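PDB 2HTA: putative enzyme related to aldose 1-epimerase from Salmonella typhimurium, which probably interconverts the alpha and beta anomers of glucose 6-phosphate, acting as a hexose-6-phosphate 1-epimerase of the galactose mutarotase-like beta fold. Local coordinates for residues 36-41 with 80-85; 85-90 with 113-118. All blocks are in the same frame, centred on the assembly; numbering follows the deposited sequence.

Interaction 1: residues 36-41 with 80-85; sequences RQLDDL and TPFKTG
Two donors grip OD2 of Asp39: NZ of Lys83, in a salt bridge of 2.9 Å that uses the carboxylate's syn lone pair, and a water that donates to it while accepting from Phe82 N. Asp39 lies in the type II' turn Leu38-Leu41, the beta hairpin connection between strands 33-38 and 41-48 of the five-stranded antiparallel sheet of this mutarotase-like fold. Residues 80-85, part of the long loop after strand 61-67, run past that turn. The hairpin closes through Leu38 and Leu41, whose backbones exchange hydrogen bonds, and Gln37 NE2 donates to Asp39 O from within the same segment. Across the contact, Asp40 N donates to Phe82 O at 3.0 Å, in the carbonyl plane. Asp40 OD2 returns a bond by accepting Thr84 N at 2.8 Å on its anti lone pair; the N-H...O angle of 164° makes this the straighter of the two. OD1 of Asp40 accepts a hydrogen bond from another water, which in turn accepts from Lys83 NZ, so the ammonium reaches Asp40 indirectly while bonding Asp39 directly. The chain of Lys83 leaves its backbone heading away from the turn and bends at chi2, which brings NZ back to Asp39. Beneath this polar surface, the CB of Phe82 is directed toward the hairpin and its ring packs against Leu38 and Leu41, while Met16 of helix 14-22 touches both Phe82 and Leu38. Leu41 crosses Phe82 at about a right angle, its CD1 3.8 Å from ring atom CD1. Leu38, with CG anti to its backbone N (chi1 -168°), forms a CH-pi contact: its CD2 stands 3.7 Å from the Phe82 ring centroid, only 1° off the ring normal.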
loop_
_atom_site.group_PDB
_atom_site.type_symbol
_atom_site.label_atom_id
_atom_site.label_comp_id
_atom_site.label_asym_id
_atom_site.label_seq_id
_atom_site.Cartn_x
_atom_site.Cartn_y
_atom_site.Cartn_z
ATOM N N ARG A 36 11.919 -15.696 5.014
ATOM C CA ARG A 36 11.151 -16.926 4.835
ATOM C C ARG A 36 10.751 -16.923 3.376
ATOM O O ARG A 36 11.107 -15.995 2.635
ATOM C CB ARG A 36 9.921 -16.908 5.754
ATOM C CG ARG A 36 10.307 -16.422 7.159
ATOM C CD ARG A 36 9.299 -16.825 8.236
ATOM N NE ARG A 36 9.551 -16.114 9.493
ATOM C CZ ARG A 36 8.784 -16.265 10.553
ATOM N NH1 ARG A 36 7.803 -17.159 10.487
ATOM N NH2 ARG A 36 9.004 -15.559 11.682
ATOM N N GLN A 37 10.029 -17.954 2.956
ATOM C CA GLN A 37 9.649 -18.047 1.559
ATOM C C GLN A 37 8.276 -18.587 1.422
ATOM O O GLN A 37 7.915 -19.557 2.074
ATOM C CB GLN A 37 10.664 -18.905 0.747
ATOM C CG GLN A 37 10.396 -18.857 -0.795
ATOM C CD GLN A 37 11.398 -19.681 -1.610
ATOM O OE1 GLN A 37 12.432 -20.109 -1.090
ATOM N NE2 GLN A 37 11.093 -19.903 -2.893
ATOM N N LEU A 38 7.461 -17.944 0.581
ATOM C CA LEU A 38 6.149 -18.484 0.272
ATOM C C LEU A 38 6.041 -18.636 -1.257
ATOM O O LEU A 38 6.192 -17.662 -2.012
ATOM C CB LEU A 38 5.056 -17.597 0.806
ATOM C CG LEU A 38 3.610 -18.155 0.817
ATOM C CD1 LEU A 38 3.446 -19.546 1.522
ATOM C CD2 LEU A 38 2.733 -17.148 1.420
ATOM N N ASP A 39 5.837 -19.881 -1.702
ATOM C CA ASP A 39 5.866 -20.199 -3.152
ATOM C C ASP A 39 7.123 -19.613 -3.792
ATOM O O ASP A 39 8.239 -19.968 -3.373
ATOM C CB ASP A 39 4.562 -19.739 -3.799
ATOM C CG ASP A 39 4.244 -20.499 -5.104
ATOM O OD1 ASP A 39 5.075 -21.328 -5.536
ATOM O OD2 ASP A 39 3.185 -20.223 -5.751
ATOM N N ASP A 40 6.982 -18.705 -4.767
ATOM C CA ASP A 40 8.135 -18.114 -5.442
ATOM C C ASP A 40 8.882 -17.040 -4.612
ATOM O O ASP A 40 10.032 -16.732 -4.920
ATOM C CB ASP A 40 7.723 -17.390 -6.718
ATOM C CG ASP A 40 7.398 -18.313 -7.878
ATOM O OD1 ASP A 40 7.637 -19.536 -7.776
ATOM O OD2 ASP A 40 6.897 -17.793 -8.911
ATOM N N LEU A 41 8.247 -16.451 -3.594
ATOM C CA LEU A 41 8.709 -15.138 -3.107
ATOM C C LEU A 41 9.398 -15.152 -1.761
ATOM O O LEU A 41 8.887 -15.767 -0.809
ATOM C CB LEU A 41 7.519 -14.169 -2.989
ATOM C CG LEU A 41 6.703 -13.932 -4.277
ATOM C CD1 LEU A 41 5.663 -12.828 -4.097
ATOM C CD2 LEU A 41 7.639 -13.595 -5.442
ATOM N N THR A 80 -4.264 -14.264 -3.159
ATOM C CA THR A 80 -3.205 -13.705 -3.993
ATOM C C THR A 80 -2.136 -14.722 -4.352
ATOM O O THR A 80 -1.718 -15.501 -3.498
ATOM C CB THR A 80 -2.567 -12.401 -3.381
ATOM O OG1 THR A 80 -1.726 -11.800 -4.365
ATOM C CG2 THR A 80 -1.757 -12.690 -2.136
ATOM N N PRO A 81 -1.700 -14.743 -5.626
ATOM C CA PRO A 81 -0.507 -15.521 -5.907
ATOM C C PRO A 81 0.717 -14.946 -5.191
ATOM O O PRO A 81 0.716 -13.760 -4.837
ATOM C CB PRO A 81 -0.342 -15.372 -7.437
ATOM C CG PRO A 81 -1.662 -14.977 -7.939
ATOM C CD PRO A 81 -2.219 -14.089 -6.826
ATOM N N PHE A 82 1.715 -15.795 -4.930
ATOM C CA PHE A 82 3.067 -15.417 -4.517
ATOM C C PHE A 82 3.991 -15.950 -5.608
ATOM O O PHE A 82 4.638 -16.957 -5.444
ATOM C CB PHE A 82 3.458 -15.962 -3.125
ATOM C CG PHE A 82 2.826 -15.188 -2.001
ATOM C CD1 PHE A 82 3.598 -14.324 -1.215
ATOM C CD2 PHE A 82 1.451 -15.259 -1.769
ATOM C CE1 PHE A 82 3.025 -13.588 -0.199
ATOM C CE2 PHE A 82 0.863 -14.501 -0.714
ATOM C CZ PHE A 82 1.633 -13.660 0.022
ATOM N N LYS A 83 4.015 -15.240 -6.727
ATOM C CA LYS A 83 4.687 -15.678 -7.955
ATOM C C LYS A 83 5.584 -14.559 -8.476
ATOM O O LYS A 83 5.221 -13.358 -8.451
ATOM C CB LYS A 83 3.653 -15.973 -9.044
ATOM C CG LYS A 83 2.688 -17.127 -8.775
ATOM C CD LYS A 83 3.360 -18.475 -8.822
ATOM C CE LYS A 83 2.315 -19.617 -8.888
ATOM N NZ LYS A 83 3.070 -20.890 -8.607
ATOM N N THR A 84 6.734 -14.951 -8.981
ATOM C CA THR A 84 7.678 -14.038 -9.591
ATOM C C THR A 84 7.067 -13.119 -10.638
ATOM O O THR A 84 6.471 -13.570 -11.643
ATOM C CB THR A 84 8.925 -14.807 -10.089
ATOM O OG1 THR A 84 9.437 -15.537 -8.980
ATOM C CG2 THR A 84 10.003 -13.856 -10.555
ATOM N N GLY A 85 7.157 -11.803 -10.356
ATOM C CA GLY A 85 6.676 -10.800 -11.314
ATOM C C GLY A 85 5.204 -10.474 -11.262
ATOM O O GLY A 85 4.748 -9.560 -11.947
HETATM O O HOH W 1 1.304 -18.412 -5.330
HETATM O O HOH W 2 10.966 -14.345 -7.189
HETATM O O HOH W 3 6.011 -21.016 -9.585
#

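Interaction 2: residues 85-90 with 113-118; sequences GVALRG and ARNLPW
The tight part of this contact is small: the carboxamide of Asn115 against Gly85, and the methyl of Ala87 against the guanidinium of Arg114. Both segments are loops of the galactose mutarotase-like beta fold; residues 85-90 precede strand 94-95, residues 113-118 lead into strand 119-125, and they carry Arg89 and Arg114, substrate-binding residues by similarity. Asn115 ND2 donates to Gly85 O at 2.9 Å; the acceptor lies close to the amide plane, but the donor sits 42° above the carbonyl plane and so misses a lone pair. A CA-H...O contact runs the other way, from Gly85 CA to Asn115 O at 3.4 Å, and its angle of 169° at the hydrogen is nearly straight. Gly85 has positive phi, a conformation that favours glycine, at the closest approach of the two backbones. Alongside, Ala87 CB covers one face of the Arg114 guanidinium, displaced toward its rim, with NH1 nearest at 3.6 Å. Arg114 gets there with CG in the crowded position between backbone N and carbonyl carbon (chi1 62°) and an extended chain from CG to NE; NH2 is held by Ser109 O, consistent with a fixed orientation near His179, inferred to be an active-site residue. The looser side is bridged by water: one molecule accepts from Leu88 N and donates to Arg114 O at 2.7 Å, while a second joins Leu88 O to Arg114 NH1. Farther along, the second loop is closed internally by the indole of Trp118, whose NE1 donates to Ala113 O at 3.0 Å, the acceptor lying in the ring plane.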
loop_
_atom_site.group_PDB
_atom_site.type_symbol
_atom_site.label_atom_id
_atom_site.label_comp_id
_atom_site.label_asym_id
_atom_site.label_seq_id
_atom_site.Cartn_x
_atom_site.Cartn_y
_atom_site.Cartn_z
ATOM N N GLY A 85 7.157 -11.803 -10.356
ATOM C CA GLY A 85 6.676 -10.800 -11.314
ATOM C C GLY A 85 5.204 -10.474 -11.262
ATOM O O GLY A 85 4.748 -9.560 -11.947
ATOM N N VAL A 86 4.436 -11.180 -10.437
ATOM C CA VAL A 86 3.002 -11.004 -10.378
ATOM C C VAL A 86 2.649 -10.061 -9.205
ATOM O O VAL A 86 3.092 -10.310 -8.086
ATOM C CB VAL A 86 2.331 -12.406 -10.203
ATOM C CG1 VAL A 86 0.826 -12.268 -9.968
ATOM C CG2 VAL A 86 2.583 -13.239 -11.520
ATOM N N ALA A 87 1.849 -9.044 -9.460
ATOM C CA ALA A 87 1.497 -8.081 -8.402
ATOM C C ALA A 87 0.749 -8.740 -7.292
ATOM O O ALA A 87 -0.182 -9.525 -7.509
ATOM C CB ALA A 87 0.701 -6.901 -8.979
ATOM N N LEU A 88 1.151 -8.432 -6.066
ATOM C CA LEU A 88 0.499 -8.970 -4.874
ATOM C C LEU A 88 -0.778 -8.200 -4.550
ATOM O O LEU A 88 -0.785 -6.946 -4.647
ATOM C CB LEU A 88 1.472 -8.901 -3.714
ATOM C CG LEU A 88 2.628 -9.902 -3.752
ATOM C CD1 LEU A 88 3.897 -9.243 -3.211
ATOM C CD2 LEU A 88 2.282 -11.232 -3.009
ATOM N N ARG A 89 -1.858 -8.923 -4.192
ATOM C CA ARG A 89 -3.144 -8.275 -3.916
ATOM C C ARG A 89 -3.297 -8.049 -2.398
ATOM O O ARG A 89 -3.441 -9.016 -1.650
ATOM C CB ARG A 89 -4.349 -9.125 -4.397
ATOM C CG ARG A 89 -5.702 -8.488 -4.119
ATOM C CD ARG A 89 -5.993 -7.214 -4.930
ATOM N NE ARG A 89 -5.974 -7.444 -6.374
ATOM C CZ ARG A 89 -6.108 -6.494 -7.290
ATOM N NH1 ARG A 89 -6.242 -5.209 -6.923
ATOM N NH2 ARG A 89 -6.084 -6.826 -8.606
ATOM N N GLY A 90 -3.323 -6.786 -1.985
ATOM C CA GLY A 90 -3.404 -6.484 -0.518
ATOM C C GLY A 90 -2.179 -5.733 -0.056
ATOM O O GLY A 90 -1.321 -5.362 -0.854
ATOM N N ALA A 113 7.374 -1.076 -10.443
ATOM C CA ALA A 113 8.176 -1.309 -9.204
ATOM C C ALA A 113 7.617 -2.417 -8.304
ATOM O O ALA A 113 8.377 -3.125 -7.646
ATOM C CB ALA A 113 8.299 0.001 -8.451
ATOM N N ARG A 114 6.299 -2.624 -8.334
ATOM C CA ARG A 114 5.639 -3.630 -7.462
ATOM C C ARG A 114 5.883 -5.042 -7.959
ATOM O O ARG A 114 5.526 -6.043 -7.300
ATOM C CB ARG A 114 4.153 -3.319 -7.334
ATOM C CG ARG A 114 3.356 -3.374 -8.678
ATOM C CD ARG A 114 1.953 -2.965 -8.375
ATOM N NE ARG A 114 1.077 -3.048 -9.533
ATOM C CZ ARG A 114 -0.204 -3.353 -9.480
ATOM N NH1 ARG A 114 -0.784 -3.661 -8.317
ATOM N NH2 ARG A 114 -0.924 -3.389 -10.623
ATOM N N ASN A 115 6.434 -5.138 -9.179
ATOM C CA ASN A 115 6.666 -6.447 -9.821
ATOM C C ASN A 115 8.104 -6.941 -9.729
ATOM O O ASN A 115 8.379 -8.134 -10.014
ATOM C CB ASN A 115 6.299 -6.382 -11.325
ATOM C CG ASN A 115 4.881 -5.892 -11.575
ATOM O OD1 ASN A 115 4.632 -4.678 -11.733
ATOM N ND2 ASN A 115 3.932 -6.811 -11.561
ATOM N N LEU A 116 9.015 -6.103 -9.280
ATOM C CA LEU A 116 10.455 -6.425 -9.308
ATOM C C LEU A 116 11.023 -6.647 -7.904
ATOM O O LEU A 116 10.493 -6.086 -6.944
ATOM C CB LEU A 116 11.219 -5.271 -9.975
ATOM C CG LEU A 116 10.808 -4.965 -11.417
ATOM C CD1 LEU A 116 11.528 -3.656 -11.829
ATOM C CD2 LEU A 116 11.235 -6.158 -12.321
ATOM N N PRO A 117 12.105 -7.458 -7.793
ATOM C CA PRO A 117 12.718 -7.692 -6.515
ATOM C C PRO A 117 13.518 -6.493 -6.071
ATOM O O PRO A 117 14.368 -5.999 -6.830
ATOM C CB PRO A 117 13.637 -8.900 -6.781
ATOM C CG PRO A 117 13.911 -8.875 -8.322
ATOM C CD PRO A 117 12.730 -8.238 -8.892
ATOM N N TRP A 118 13.235 -6.031 -4.854
ATOM C CA TRP A 118 14.043 -4.981 -4.178
ATOM C C TRP A 118 15.021 -5.597 -3.167
ATOM O O TRP A 118 14.760 -6.647 -2.582
ATOM C CB TRP A 118 13.177 -4.012 -3.369
ATOM C CG TRP A 118 12.125 -3.231 -4.131
ATOM C CD1 TRP A 118 11.248 -3.728 -5.073
ATOM C CD2 TRP A 118 11.785 -1.849 -3.948
ATOM N NE1 TRP A 118 10.396 -2.726 -5.500
ATOM C CE2 TRP A 118 10.692 -1.561 -4.832
ATOM C CE3 TRP A 118 12.309 -0.823 -3.165
ATOM C CZ2 TRP A 118 10.072 -0.280 -4.902
ATOM C CZ3 TRP A 118 11.692 0.467 -3.228
ATOM C CH2 TRP A 118 10.602 0.729 -4.100
HETATM O O HOH W 4 3.394 -6.384 -5.660
HETATM O O HOH W 5 0.828 -5.131 -6.161
#

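In the fold
Interactions 1 and 2 follow one another along the chain and share Gly85, their centres 10 Å apart. Interaction 1, its centre about 17 Å from the centre of the chain, is partly buried: exposed charged residues (Asp39, Lys83) flank buried Phe82 and Leu41, joining a sheet hairpin to the 80-85 loop. Interaction 2 joins two loops and is a surface contact, although its centre lies about 11 Å from the chain's centre; it has one direct hydrogen bond, a methyl on a guanidinium face and two water bridges, without an apolar core like that round Phe82. Thr80 OG1 is 2.9 Å from Arg89 N, a probable hydrogen bond, and Phe82 CE1 packs on Leu88 CD2, connecting interaction 1 to the loop carrying the probable substrate-binding Arg89.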